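Local coordinates for protein putative histidinol-phosphate aminotransferase (Erwinia carotovora atroseptica, PDB 3LY1) that probably acts as a pyridoxal-phosphate-dependent aminotransferase of the histidinol-phosphate aminotransferase subfamily, at residues A49-L60 / F246-N257. Numbering follows the deposited sequence.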
loop_
_atom_site.group_PDB
_atom_site.type_symbol
_atom_site.label_atom_id
_atom_site.label_comp_id
_atom_site.label_asym_id
_atom_site.label_seq_id
_atom_site.Cartn_x
_atom_site.Cartn_y
_atom_site.Cartn_z
ATOM N N ALA A 49 -4.139 0.542 -12.391
ATOM C CA ALA A 49 -5.210 -0.434 -12.546
ATOM C C ALA A 49 -6.565 0.137 -12.131
ATOM O O ALA A 49 -7.324 -0.539 -11.417
ATOM C CB ALA A 49 -4.902 -1.715 -11.725
ATOM N N LYS A 50 -6.912 1.317 -12.638
ATOM C CA LYS A 50 -8.114 2.040 -12.194
ATOM C C LYS A 50 -9.443 1.305 -12.387
ATOM O O LYS A 50 -10.156 1.055 -11.404
ATOM C CB LYS A 50 -8.166 3.419 -12.855
ATOM C CG LYS A 50 -7.144 4.369 -12.219
ATOM C CD LYS A 50 -7.003 5.664 -13.007
ATOM C CE LYS A 50 -6.026 6.688 -12.374
ATOM N NZ LYS A 50 -6.643 7.407 -11.253
ATOM N N ASN A 51 -9.772 0.922 -13.619
ATOM C CA ASN A 51 -11.022 0.206 -13.829
ATOM C C ASN A 51 -11.075 -1.193 -13.195
ATOM O O ASN A 51 -12.130 -1.645 -12.730
ATOM C CB ASN A 51 -11.337 0.078 -15.310
ATOM C CG ASN A 51 -12.736 -0.419 -15.536
ATOM O OD1 ASN A 51 -13.712 0.276 -15.219
ATOM N ND2 ASN A 51 -12.851 -1.638 -16.015
ATOM N N GLU A 52 -9.927 -1.858 -13.163
ATOM C CA GLU A 52 -9.813 -3.205 -12.609
ATOM C C GLU A 52 -10.073 -3.176 -11.104
ATOM O O GLU A 52 -10.677 -4.102 -10.563
ATOM C CB GLU A 52 -8.420 -3.786 -12.921
ATOM C CG GLU A 52 -8.157 -4.089 -14.436
ATOM C CD GLU A 52 -7.792 -2.858 -15.308
ATOM O OE1 GLU A 52 -7.523 -1.764 -14.790
ATOM O OE2 GLU A 52 -7.774 -2.997 -16.558
ATOM N N ILE A 53 -9.598 -2.118 -10.445
ATOM C CA ILE A 53 -9.851 -1.891 -9.008
ATOM C C ILE A 53 -11.341 -1.680 -8.737
ATOM O O ILE A 53 -11.880 -2.189 -7.754
ATOM C CB ILE A 53 -9.009 -0.757 -8.491
ATOM C CG1 ILE A 53 -7.559 -1.259 -8.336
ATOM C CG2 ILE A 53 -9.580 -0.141 -7.151
ATOM C CD1 ILE A 53 -6.492 -0.135 -8.170
ATOM N N LEU A 54 -12.006 -0.932 -9.608
ATOM C CA LEU A 54 -13.465 -0.790 -9.527
ATOM C C LEU A 54 -14.143 -2.155 -9.651
ATOM O O LEU A 54 -15.011 -2.490 -8.849
ATOM C CB LEU A 54 -13.999 0.237 -10.562
ATOM C CG LEU A 54 -13.626 1.716 -10.352
ATOM C CD1 LEU A 54 -14.166 2.584 -11.498
ATOM C CD2 LEU A 54 -14.169 2.258 -9.048
HETATM N N MSE A 55 -13.733 -2.970 -10.623
HETATM C CA MSE A 55 -14.320 -4.283 -10.792
HETATM C C MSE A 55 -14.117 -5.214 -9.580
HETATM O O MSE A 55 -15.043 -5.956 -9.186
HETATM C CB MSE A 55 -13.758 -4.954 -12.055
HETATM C CG MSE A 55 -13.976 -4.165 -13.340
HETATM SE SE MSE A 55 -15.836 -3.946 -13.868
HETATM C CE MSE A 55 -16.111 -2.055 -13.452
ATOM N N LEU A 56 -12.920 -5.228 -9.023
ATOM C CA LEU A 56 -12.621 -6.039 -7.817
ATOM C C LEU A 56 -13.481 -5.587 -6.631
ATOM O O LEU A 56 -14.025 -6.410 -5.913
ATOM C CB LEU A 56 -11.132 -5.964 -7.446
ATOM C CG LEU A 56 -10.640 -6.804 -6.259
ATOM C CD1 LEU A 56 -11.041 -8.283 -6.425
ATOM C CD2 LEU A 56 -9.140 -6.636 -6.075
ATOM N N GLY A 57 -13.618 -4.282 -6.462
ATOM C CA GLY A 57 -14.488 -3.708 -5.400
ATOM C C GLY A 57 -15.934 -4.188 -5.546
ATOM O O GLY A 57 -16.554 -4.606 -4.570
ATOM N N ASN A 58 -16.438 -4.161 -6.776
ATOM C CA ASN A 58 -17.803 -4.590 -7.075
ATOM C C ASN A 58 -17.979 -6.087 -6.853
ATOM O O ASN A 58 -18.985 -6.513 -6.313
ATOM C CB ASN A 58 -18.174 -4.265 -8.514
ATOM C CG ASN A 58 -18.271 -2.781 -8.789
ATOM O OD1 ASN A 58 -18.362 -1.974 -7.882
ATOM N ND2 ASN A 58 -18.298 -2.424 -10.077
ATOM N N LYS A 59 -16.972 -6.871 -7.222
ATOM C CA LYS A 59 -17.011 -8.296 -7.016
ATOM C C LYS A 59 -17.000 -8.673 -5.512
ATOM O O LYS A 59 -17.705 -9.576 -5.102
ATOM C CB LYS A 59 -15.840 -8.922 -7.758
ATOM C CG LYS A 59 -15.983 -10.379 -8.101
ATOM C CD LYS A 59 -14.740 -10.905 -8.863
ATOM C CE LYS A 59 -15.079 -11.958 -9.964
ATOM N NZ LYS A 59 -15.865 -13.106 -9.474
ATOM N N LEU A 60 -16.220 -7.958 -4.692
ATOM C CA LEU A 60 -16.194 -8.202 -3.252
ATOM C C LEU A 60 -17.504 -7.771 -2.592
ATOM O O LEU A 60 -17.980 -8.404 -1.622
ATOM C CB LEU A 60 -14.986 -7.481 -2.625
ATOM C CG LEU A 60 -13.642 -8.169 -2.951
ATOM C CD1 LEU A 60 -12.447 -7.287 -2.606
ATOM C CD2 LEU A 60 -13.507 -9.543 -2.253
ATOM N N PHE A 246 -1.353 -3.850 -9.997
ATOM C CA PHE A 246 -2.034 -4.486 -11.137
ATOM C C PHE A 246 -2.010 -6.014 -11.079
ATOM O O PHE A 246 -3.015 -6.650 -11.300
ATOM C CB PHE A 246 -1.414 -4.027 -12.461
ATOM C CG PHE A 246 -2.411 -3.697 -13.516
ATOM C CD1 PHE A 246 -3.404 -4.606 -13.883
ATOM C CD2 PHE A 246 -2.306 -2.515 -14.224
ATOM C CE1 PHE A 246 -4.290 -4.298 -14.876
ATOM C CE2 PHE A 246 -3.195 -2.209 -15.238
ATOM C CZ PHE A 246 -4.191 -3.088 -15.552
ATOM N N SER A 247 -0.870 -6.608 -10.765
ATOM C CA SER A 247 -0.801 -8.069 -10.722
ATOM C C SER A 247 -1.675 -8.605 -9.593
ATOM O O SER A 247 -2.366 -9.581 -9.776
ATOM C CB SER A 247 0.644 -8.564 -10.544
ATOM O OG SER A 247 1.426 -8.139 -11.638
ATOM N N GLY A 248 -1.632 -7.958 -8.438
ATOM C CA GLY A 248 -2.471 -8.335 -7.333
ATOM C C GLY A 248 -3.961 -8.231 -7.612
ATOM O O GLY A 248 -4.706 -9.147 -7.256
ATOM N N VAL A 249 -4.385 -7.137 -8.257
ATOM C CA VAL A 249 -5.799 -6.926 -8.573
ATOM C C VAL A 249 -6.280 -8.022 -9.548
ATOM O O VAL A 249 -7.318 -8.650 -9.341
ATOM C CB VAL A 249 -6.067 -5.539 -9.184
ATOM C CG1 VAL A 249 -7.464 -5.474 -9.754
ATOM C CG2 VAL A 249 -5.833 -4.432 -8.132
ATOM N N ASP A 250 -5.517 -8.266 -10.603
ATOM C CA ASP A 250 -5.902 -9.292 -11.581
ATOM C C ASP A 250 -5.762 -10.711 -10.989
ATOM O O ASP A 250 -6.532 -11.621 -11.342
ATOM C CB ASP A 250 -5.067 -9.178 -12.861
ATOM C CG ASP A 250 -5.548 -8.065 -13.819
ATOM O OD1 ASP A 250 -6.551 -7.365 -13.528
ATOM O OD2 ASP A 250 -4.932 -7.931 -14.905
ATOM N N ALA A 251 -4.789 -10.924 -10.092
ATOM C CA ALA A 251 -4.716 -12.227 -9.431
ATOM C C ALA A 251 -5.907 -12.414 -8.501
ATOM O O ALA A 251 -6.468 -13.496 -8.435
ATOM C CB ALA A 251 -3.411 -12.417 -8.733
ATOM N N ALA A 252 -6.302 -11.364 -7.765
ATOM C CA ALA A 252 -7.460 -11.461 -6.868
ATOM C C ALA A 252 -8.746 -11.751 -7.654
ATOM O O ALA A 252 -9.546 -12.587 -7.223
ATOM C CB ALA A 252 -7.617 -10.185 -5.981
ATOM N N LEU A 253 -8.944 -11.076 -8.775
ATOM C CA LEU A 253 -10.146 -11.302 -9.585
ATOM C C LEU A 253 -10.212 -12.759 -10.031
ATOM O O LEU A 253 -11.270 -13.378 -9.975
ATOM C CB LEU A 253 -10.194 -10.393 -10.802
ATOM C CG LEU A 253 -10.560 -8.927 -10.575
ATOM C CD1 LEU A 253 -10.235 -8.122 -11.849
ATOM C CD2 LEU A 253 -12.029 -8.736 -10.150
ATOM N N ALA A 254 -9.088 -13.305 -10.468
ATOM C CA ALA A 254 -9.042 -14.686 -10.916
ATOM C C ALA A 254 -9.242 -15.697 -9.764
ATOM O O ALA A 254 -9.946 -16.700 -9.933
ATOM C CB ALA A 254 -7.733 -14.952 -11.646
ATOM N N SER A 255 -8.624 -15.441 -8.606
ATOM C CA SER A 255 -8.674 -16.392 -7.472
ATOM C C SER A 255 -10.107 -16.502 -6.932
ATOM O O SER A 255 -10.582 -17.600 -6.602
ATOM C CB SER A 255 -7.675 -16.007 -6.378
ATOM O OG SER A 255 -7.477 -17.073 -5.469
HETATM N N MSE A 256 -10.825 -15.385 -6.937
HETATM C CA MSE A 256 -12.254 -15.396 -6.605
HETATM C C MSE A 256 -13.126 -16.273 -7.514
HETATM O O MSE A 256 -14.226 -16.658 -7.093
HETATM C CB MSE A 256 -12.817 -13.975 -6.559
HETATM C CG MSE A 256 -12.315 -13.162 -5.404
HETATM SE SE MSE A 256 -13.192 -11.478 -5.421
HETATM C CE MSE A 256 -14.940 -12.093 -4.736
ATOM N N ASN A 257 -12.671 -16.580 -8.738
ATOM C CA ASN A 257 -13.378 -17.515 -9.634
ATOM C C ASN A 257 -12.867 -18.979 -9.575
ATOM O O ASN A 257 -13.567 -19.888 -9.995
ATOM C CB ASN A 257 -13.306 -17.068 -11.102
ATOM C CG ASN A 257 -14.047 -15.763 -11.376
ATOM O OD1 ASN A 257 -15.114 -15.492 -10.807
ATOM N ND2 ASN A 257 -13.473 -14.939 -12.256
#
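Leu-56 packs against Val-249, Ala-252 and Leu-253 at the middle of a largely apolar helix-helix contact, where helices 50-60 and 246-255 of this fold type I aminotransferase run in roughly the same direction, 34° apart, with axes 9.7 Å from each other at closest approach. Leucine suits this place because its two methyls fork: with CG anti to the backbone N (chi1 -177°), both reach the small Ala-252, CD2 lying 3.9 Å from Ala-252 CB. Leu-253 presses its CD2 on Leu-56 CA at 3.6 Å. One turn earlier the beta-branched Val-249 divides its methyls, CG2 meeting Ile-53 CG1 at 3.6 Å while CG1 rests on the carbonyl O and CB of Glu-52.

At the N-terminal end the methyl of Ala-49, the N-cap residue, sits over the Phe-246 ring in a CH-pi contact, CB 3.7 Å from the centroid. This places the helix start just after Tyr-48, which binds pyridoxal 5'-phosphate, though none bound to this chain. The bent Glu-52 brings its carboxylate obliquely up to the same ring, CD 3.6 Å from Phe-246 CZ, the planes 48° apart. Nearby Asp-250 salt-bridges Lys-44, which probably eases the proximity of two acids.

At the other end the long, unbranched Met-256 (a selenomethionine here) puts SE 3.7 Å from Leu-60 CD2 and touches the aliphatic part of Lys-59. That lysine hydrogen-bonds across the segments, NZ to Asn-257 OD1 at 2.8 Å, from above the carbonyl plane.

Helix 50-60 rests through Ile-53, Leu-56 and Leu-60 on Leu-73 of strand 71-74, while helix 246-255 packs through Ala-251 and Ala-254 on helix 32-40.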